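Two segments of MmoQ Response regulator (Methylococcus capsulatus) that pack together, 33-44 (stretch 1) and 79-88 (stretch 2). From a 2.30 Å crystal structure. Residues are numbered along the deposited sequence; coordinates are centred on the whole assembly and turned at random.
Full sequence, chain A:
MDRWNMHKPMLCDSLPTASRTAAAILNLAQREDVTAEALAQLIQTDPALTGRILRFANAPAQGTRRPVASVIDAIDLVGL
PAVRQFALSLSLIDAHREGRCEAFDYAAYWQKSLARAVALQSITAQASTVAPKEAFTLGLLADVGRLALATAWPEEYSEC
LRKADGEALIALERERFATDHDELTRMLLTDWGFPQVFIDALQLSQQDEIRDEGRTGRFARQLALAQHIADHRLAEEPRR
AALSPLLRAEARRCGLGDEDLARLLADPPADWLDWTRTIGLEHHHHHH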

ATOM      1  N   ASP A  33       5.493  20.689  19.436  1.00 84.71           N
ATOM      2  CA  ASP A  33       6.822  20.170  19.138  1.00 86.79           C
ATOM      3  C   ASP A  33       6.835  18.674  18.823  1.00 81.42           C
ATOM      4  O   ASP A  33       7.076  17.845  19.698  1.00 84.11           O
ATOM      5  CB  ASP A  33       7.782  20.486  20.287  1.00 95.48           C
ATOM      6  CG  ASP A  33       8.011  21.980  20.459  1.00103.72           C
ATOM      7  OD1 ASP A  33       7.647  22.520  21.528  1.00106.57           O
ATOM      8  OD2 ASP A  33       8.548  22.616  19.523  1.00105.88           O
ATOM      9  N   VAL A  34       6.579  18.344  17.561  1.00 72.83           N
ATOM     10  CA  VAL A  34       6.616  16.964  17.093  1.00 65.20           C
ATOM     11  C   VAL A  34       7.835  16.732  16.213  1.00 53.43           C
ATOM     12  O   VAL A  34       8.198  17.602  15.421  1.00 49.10           O
ATOM     13  CB  VAL A  34       5.364  16.618  16.271  1.00 67.77           C
ATOM     14  CG1 VAL A  34       4.207  16.341  17.190  1.00 72.76           C
ATOM     15  CG2 VAL A  34       5.031  17.750  15.294  1.00 65.09           C
ATOM     16  N   THR A  35       8.457  15.562  16.347  1.00 46.07           N
ATOM     17  CA  THR A  35       9.609  15.207  15.521  1.00 42.76           C
ATOM     18  C   THR A  35       9.175  14.766  14.120  1.00 39.19           C
ATOM     19  O   THR A  35       8.041  14.331  13.913  1.00 30.99           O
ATOM     20  CB  THR A  35      10.427  14.059  16.146  1.00 46.77           C
ATOM     21  OG1 THR A  35       9.571  12.931  16.369  1.00 48.81           O
ATOM     22  CG2 THR A  35      11.047  14.486  17.474  1.00 52.32           C
ATOM     23  N   ALA A  36      10.091  14.881  13.165  1.00 41.82           N
ATOM     24  CA  ALA A  36       9.891  14.317  11.837  1.00 39.59           C
ATOM     25  C   ALA A  36       9.574  12.840  11.980  1.00 39.91           C
ATOM     26  O   ALA A  36       8.641  12.319  11.354  1.00 39.60           O
ATOM     27  CB  ALA A  36      11.140  14.506  10.998  1.00 32.13           C
ATOM     28  N   GLU A  37      10.356  12.178  12.828  1.00 40.78           N
ATOM     29  CA  GLU A  37      10.284  10.737  13.012  1.00 42.74           C
ATOM     30  C   GLU A  37       8.935  10.273  13.557  1.00 40.63           C
ATOM     31  O   GLU A  37       8.356   9.313  13.045  1.00 38.02           O
ATOM     32  CB  GLU A  37      11.422  10.256  13.919  1.00 52.34           C
ATOM     33  CG  GLU A  37      12.813  10.335  13.280  1.00 66.15           C
ATOM     34  CD  GLU A  37      13.309  11.773  13.061  1.00 79.13           C
ATOM     35  OE1 GLU A  37      12.867  12.695  13.791  1.00 78.18           O
ATOM     36  OE2 GLU A  37      14.156  11.972  12.158  1.00 85.01           O
ATOM     37  N   ALA A  38       8.436  10.943  14.595  1.00 34.93           N
ATOM     38  CA  ALA A  38       7.174  10.529  15.206  1.00 31.60           C
ATOM     39  C   ALA A  38       6.030  10.736  14.231  1.00 32.05           C
ATOM     40  O   ALA A  38       5.107   9.932  14.157  1.00 35.49           O
ATOM     41  CB  ALA A  38       6.915  11.302  16.491  1.00 34.28           C
ATOM     42  N   LEU A  39       6.096  11.830  13.483  1.00 27.91           N
ATOM     43  CA  LEU A  39       5.050  12.158  12.538  1.00 28.50           C
ATOM     44  C   LEU A  39       5.028  11.141  11.384  1.00 29.62           C
ATOM     45  O   LEU A  39       3.966  10.643  11.009  1.00 26.89           O
ATOM     46  CB  LEU A  39       5.261  13.568  11.992  1.00 30.76           C
ATOM     47  CG  LEU A  39       4.081  14.031  11.144  1.00 33.77           C
ATOM     48  CD1 LEU A  39       2.799  13.913  11.964  1.00 31.74           C
ATOM     49  CD2 LEU A  39       4.292  15.446  10.630  1.00 30.64           C
ATOM     50  N   ALA A  40       6.203  10.842  10.831  1.00 28.51           N
ATOM     51  CA  ALA A  40       6.338   9.837   9.774  1.00 27.33           C
ATOM     52  C   ALA A  40       5.830   8.458  10.218  1.00 30.11           C
ATOM     53  O   ALA A  40       5.075   7.800   9.496  1.00 30.63           O
ATOM     54  CB  ALA A  40       7.798   9.750   9.301  1.00 20.53           C
ATOM     55  N   GLN A  41       6.244   8.026  11.406  1.00 30.83           N
ATOM     56  CA  GLN A  41       5.836   6.727  11.930  1.00 37.19           C
ATOM     57  C   GLN A  41       4.318   6.624  11.954  1.00 34.29           C
ATOM     58  O   GLN A  41       3.733   5.593  11.609  1.00 33.36           O
ATOM     59  CB  GLN A  41       6.392   6.521  13.343  1.00 43.32           C
ATOM     60  CG  GLN A  41       7.847   6.084  13.388  1.00 53.53           C
ATOM     61  CD  GLN A  41       8.000   4.567  13.487  1.00 65.59           C
ATOM     62  OE1 GLN A  41       8.239   3.880  12.485  1.00 62.86           O
ATOM     63  NE2 GLN A  41       7.858   4.039  14.703  1.00 71.90           N
ATOM     64  N   LEU A  42       3.680   7.714  12.356  1.00 25.31           N
ATOM     65  CA  LEU A  42       2.240   7.724  12.480  1.00 25.11           C
ATOM     66  C   LEU A  42       1.570   7.828  11.107  1.00 24.04           C
ATOM     67  O   LEU A  42       0.602   7.117  10.820  1.00 21.10           O
ATOM     68  CB  LEU A  42       1.818   8.867  13.396  1.00 31.00           C
ATOM     69  CG  LEU A  42       0.337   8.903  13.729  1.00 42.42           C
ATOM     70  CD1 LEU A  42      -0.159   7.504  14.042  1.00 42.80           C
ATOM     71  CD2 LEU A  42       0.089   9.848  14.900  1.00 48.79           C
ATOM     72  N   ILE A  43       2.092   8.703  10.252  1.00 26.49           N
ATOM     73  CA  ILE A  43       1.478   8.947   8.946  1.00 26.70           C
ATOM     74  C   ILE A  43       1.568   7.692   8.083  1.00 30.18           C
ATOM     75  O   ILE A  43       0.663   7.392   7.300  1.00 23.38           O
ATOM     76  CB  ILE A  43       2.163  10.112   8.209  1.00 24.92           C
ATOM     77  CG1 ILE A  43       1.719  11.454   8.800  1.00 28.38           C
ATOM     78  CG2 ILE A  43       1.849  10.080   6.719  1.00 19.20           C
ATOM     79  CD1 ILE A  43       2.466  12.650   8.243  1.00 25.04           C
ATOM     80  N   GLN A  44       2.662   6.948   8.230  1.00 25.56           N
ATOM     81  CA  GLN A  44       2.858   5.814   7.348  1.00 27.78           C
ATOM     82  C   GLN A  44       2.011   4.611   7.767  1.00 28.76           C
ATOM     83  O   GLN A  44       2.149   3.536   7.195  1.00 27.32           O
ATOM     84  CB  GLN A  44       4.332   5.442   7.221  1.00 25.07           C
ATOM     85  CG  GLN A  44       4.892   4.782   8.456  1.00 32.16           C
ATOM     86  CD  GLN A  44       6.313   4.319   8.241  1.00 40.70           C
ATOM     87  OE1 GLN A  44       6.951   4.696   7.254  1.00 40.14           O
ATOM     88  NE2 GLN A  44       6.819   3.489   9.158  1.00 39.17           N
ATOM     89  N   GLY A  79      10.706  18.972   3.359  1.00 28.14           N
ATOM     90  CA  GLY A  79      10.673  19.706   4.608  1.00 26.10           C
ATOM     91  C   GLY A  79       9.505  19.247   5.457  1.00 29.68           C
ATOM     92  O   GLY A  79       8.449  18.863   4.927  1.00 30.37           O
ATOM     93  N   LEU A  80       9.696  19.272   6.774  1.00 24.33           N
ATOM     94  CA  LEU A  80       8.622  18.943   7.718  1.00 27.43           C
ATOM     95  C   LEU A  80       7.387  19.867   7.607  1.00 29.95           C
ATOM     96  O   LEU A  80       6.251  19.399   7.715  1.00 34.07           O
ATOM     97  CB  LEU A  80       9.150  18.935   9.164  1.00 27.74           C
ATOM     98  CG  LEU A  80       8.101  18.813  10.287  1.00 30.10           C
ATOM     99  CD1 LEU A  80       7.195  17.599  10.115  1.00 30.01           C
ATOM    100  CD2 LEU A  80       8.773  18.745  11.633  1.00 32.41           C
ATOM    101  N   PRO A  81       7.600  21.182   7.406  1.00 28.18           N
ATOM    102  CA  PRO A  81       6.420  22.056   7.287  1.00 28.94           C
ATOM    103  C   PRO A  81       5.478  21.645   6.141  1.00 34.55           C
ATOM    104  O   PRO A  81       4.251  21.595   6.345  1.00 34.10           O
ATOM    105  CB  PRO A  81       7.026  23.441   7.026  1.00 27.83           C
ATOM    106  CG  PRO A  81       8.397  23.380   7.689  1.00 27.33           C
ATOM    107  CD  PRO A  81       8.863  21.948   7.479  1.00 26.03           C
ATOM    108  N   ALA A  82       6.026  21.354   4.957  1.00 24.63           N
ATOM    109  CA  ALA A  82       5.172  20.962   3.838  1.00 22.66           C
ATOM    110  C   ALA A  82       4.431  19.660   4.147  1.00 25.08           C
ATOM    111  O   ALA A  82       3.228  19.558   3.922  1.00 22.08           O
ATOM    112  CB  ALA A  82       5.976  20.838   2.547  1.00 23.23           C
ATOM    113  N   VAL A  83       5.140  18.671   4.690  1.00 24.15           N
ATOM    114  CA  VAL A  83       4.502  17.402   4.989  1.00 26.86           C
ATOM    115  C   VAL A  83       3.429  17.607   6.058  1.00 33.93           C
ATOM    116  O   VAL A  83       2.353  16.991   6.005  1.00 35.78           O
ATOM    117  CB  VAL A  83       5.527  16.335   5.416  1.00 25.39           C
ATOM    118  CG1 VAL A  83       4.836  15.158   6.101  1.00 15.91           C
ATOM    119  CG2 VAL A  83       6.346  15.889   4.199  1.00 23.80           C
ATOM    120  N   ARG A  84       3.712  18.491   7.012  1.00 30.50           N
ATOM    121  CA  ARG A  84       2.749  18.799   8.064  1.00 30.94           C
ATOM    122  C   ARG A  84       1.438  19.349   7.485  1.00 31.19           C
ATOM    123  O   ARG A  84       0.343  18.980   7.931  1.00 28.53           O
ATOM    124  CB  ARG A  84       3.339  19.773   9.080  1.00 33.58           C
ATOM    125  CG  ARG A  84       2.450  19.972  10.294  1.00 36.41           C
ATOM    126  CD  ARG A  84       2.761  21.274  11.005  1.00 39.62           C
ATOM    127  NE  ARG A  84       3.491  21.056  12.243  1.00 45.72           N
ATOM    128  CZ  ARG A  84       4.787  21.296  12.390  1.00 55.01           C
ATOM    129  NH1 ARG A  84       5.498  21.773  11.366  1.00 57.35           N
ATOM    130  NH2 ARG A  84       5.366  21.065  13.565  1.00 54.84           N
ATOM    131  N   GLN A  85       1.546  20.212   6.480  1.00 27.81           N
ATOM    132  CA  GLN A  85       0.361  20.716   5.780  1.00 27.00           C
ATOM    133  C   GLN A  85      -0.555  19.580   5.294  1.00 29.27           C
ATOM    134  O   GLN A  85      -1.779  19.677   5.394  1.00 28.57           O
ATOM    135  CB  GLN A  85       0.769  21.606   4.598  1.00 23.11           C
ATOM    136  CG  GLN A  85       1.392  22.935   5.015  1.00 28.53           C
ATOM    137  CD  GLN A  85       0.376  23.867   5.635  1.00 25.16           C
ATOM    138  OE1 GLN A  85      -0.709  24.063   5.083  1.00 23.05           O
ATOM    139  NE2 GLN A  85       0.716  24.449   6.786  1.00 23.26           N
ATOM    140  N   PHE A  86       0.031  18.515   4.750  1.00 23.77           N
ATOM    141  CA  PHE A  86      -0.772  17.401   4.258  1.00 23.66           C
ATOM    142  C   PHE A  86      -1.452  16.698   5.421  1.00 28.77           C
ATOM    143  O   PHE A  86      -2.628  16.304   5.331  1.00 30.60           O
ATOM    144  CB  PHE A  86       0.088  16.419   3.461  1.00 22.59           C
ATOM    145  CG  PHE A  86       0.335  16.863   2.054  1.00 24.76           C
ATOM    146  CD1 PHE A  86      -0.568  16.553   1.051  1.00 25.07           C
ATOM    147  CD2 PHE A  86       1.450  17.626   1.738  1.00 24.12           C
ATOM    148  CE1 PHE A  86      -0.354  16.978  -0.256  1.00 28.57           C
ATOM    149  CE2 PHE A  86       1.670  18.063   0.435  1.00 26.58           C
ATOM    150  CZ  PHE A  86       0.764  17.741  -0.564  1.00 27.10           C
ATOM    151  N   ALA A  87      -0.709  16.546   6.517  1.00 25.80           N
ATOM    152  CA  ALA A  87      -1.263  15.966   7.744  1.00 26.30           C
ATOM    153  C   ALA A  87      -2.419  16.798   8.327  1.00 31.11           C
ATOM    154  O   ALA A  87      -3.446  16.246   8.729  1.00 31.56           O
ATOM    155  CB  ALA A  87      -0.171  15.743   8.778  1.00 19.71           C
ATOM    156  N   LEU A  88      -2.265  18.122   8.349  1.00 32.58           N
ATOM    157  CA  LEU A  88      -3.321  18.995   8.863  1.00 30.23           C
ATOM    158  C   LEU A  88      -4.499  19.024   7.908  1.00 32.18           C
ATOM    159  O   LEU A  88      -5.590  19.450   8.280  1.00 30.97           O
ATOM    160  CB  LEU A  88      -2.813  20.426   9.054  1.00 34.19           C
ATOM    161  CG  LEU A  88      -1.698  20.653  10.075  1.00 35.43           C
ATOM    162  CD1 LEU A  88      -1.076  22.030   9.873  1.00 37.87           C
ATOM    163  CD2 LEU A  88      -2.211  20.479  11.498  1.00 29.12           C
TER

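Packing between the stretches is mainly apolar, and no hydrogen bond crosses between them; the 304 Å² they bury, both sides summed, is modest. Helices 36-43 and 80-88 run in roughly the same direction, 36° apart, with axes no closer than 11.3 Å. Side chains from both helices occupy the space between the axes; the CA atoms of Ala-36 and Leu-80 come nearest, at 6.3 Å.

The apolar pairs follow the helical repeat. Leu-39 and Ile-43, one turn apart, both point toward the second helix, as Leu-80, Val-83 and Ala-87 do toward the first stretch. Leu-39, with chi1 t and chi2 p, brings CD2 to 3.7 Å from Leu-80 CD1, the closest contact of the set. Leu-80 shares that t/p rotamer and loses the most surface here; its other methyl, CD2, lies 4.0 Å from Val-34 O, beside the start of the first helix. A turn further on, Ile-43 extends its m/t chain so that CD1 sits 4.1 Å from Val-83 CG1 and also 4.1 Å from Ala-87 CB. The long isoleucine reaches across, and the small alanine offers its methyl where the CA atoms of Ile-43 and Ala-87 stand 7.6 Å apart. Val-34, Leu-39, Ile-43, Val-83 and Ala-87 are all buried, which suits their apolar side chains.

Arg-84, partly exposed, works differently. Its CA-to-CB bond points sideways, but the chain's end comes nearer, placing NH2 3.8 Å from Val-34 CG2. The approach is oblique, while NE is hydrogen-bonded elsewhere in the structure.

Each helix begins with a residue suited to its N-cap position. Thr-35, its CA-to-CB bond directed away from the partner, caps the first helix: its OG1 accepts from Ala-38 N, 2.9 Å away. Gly-79 precedes the second with phi 107° and psi 147°, angles at which a CB would jam against the preceding carbonyl O; glycine fits without one.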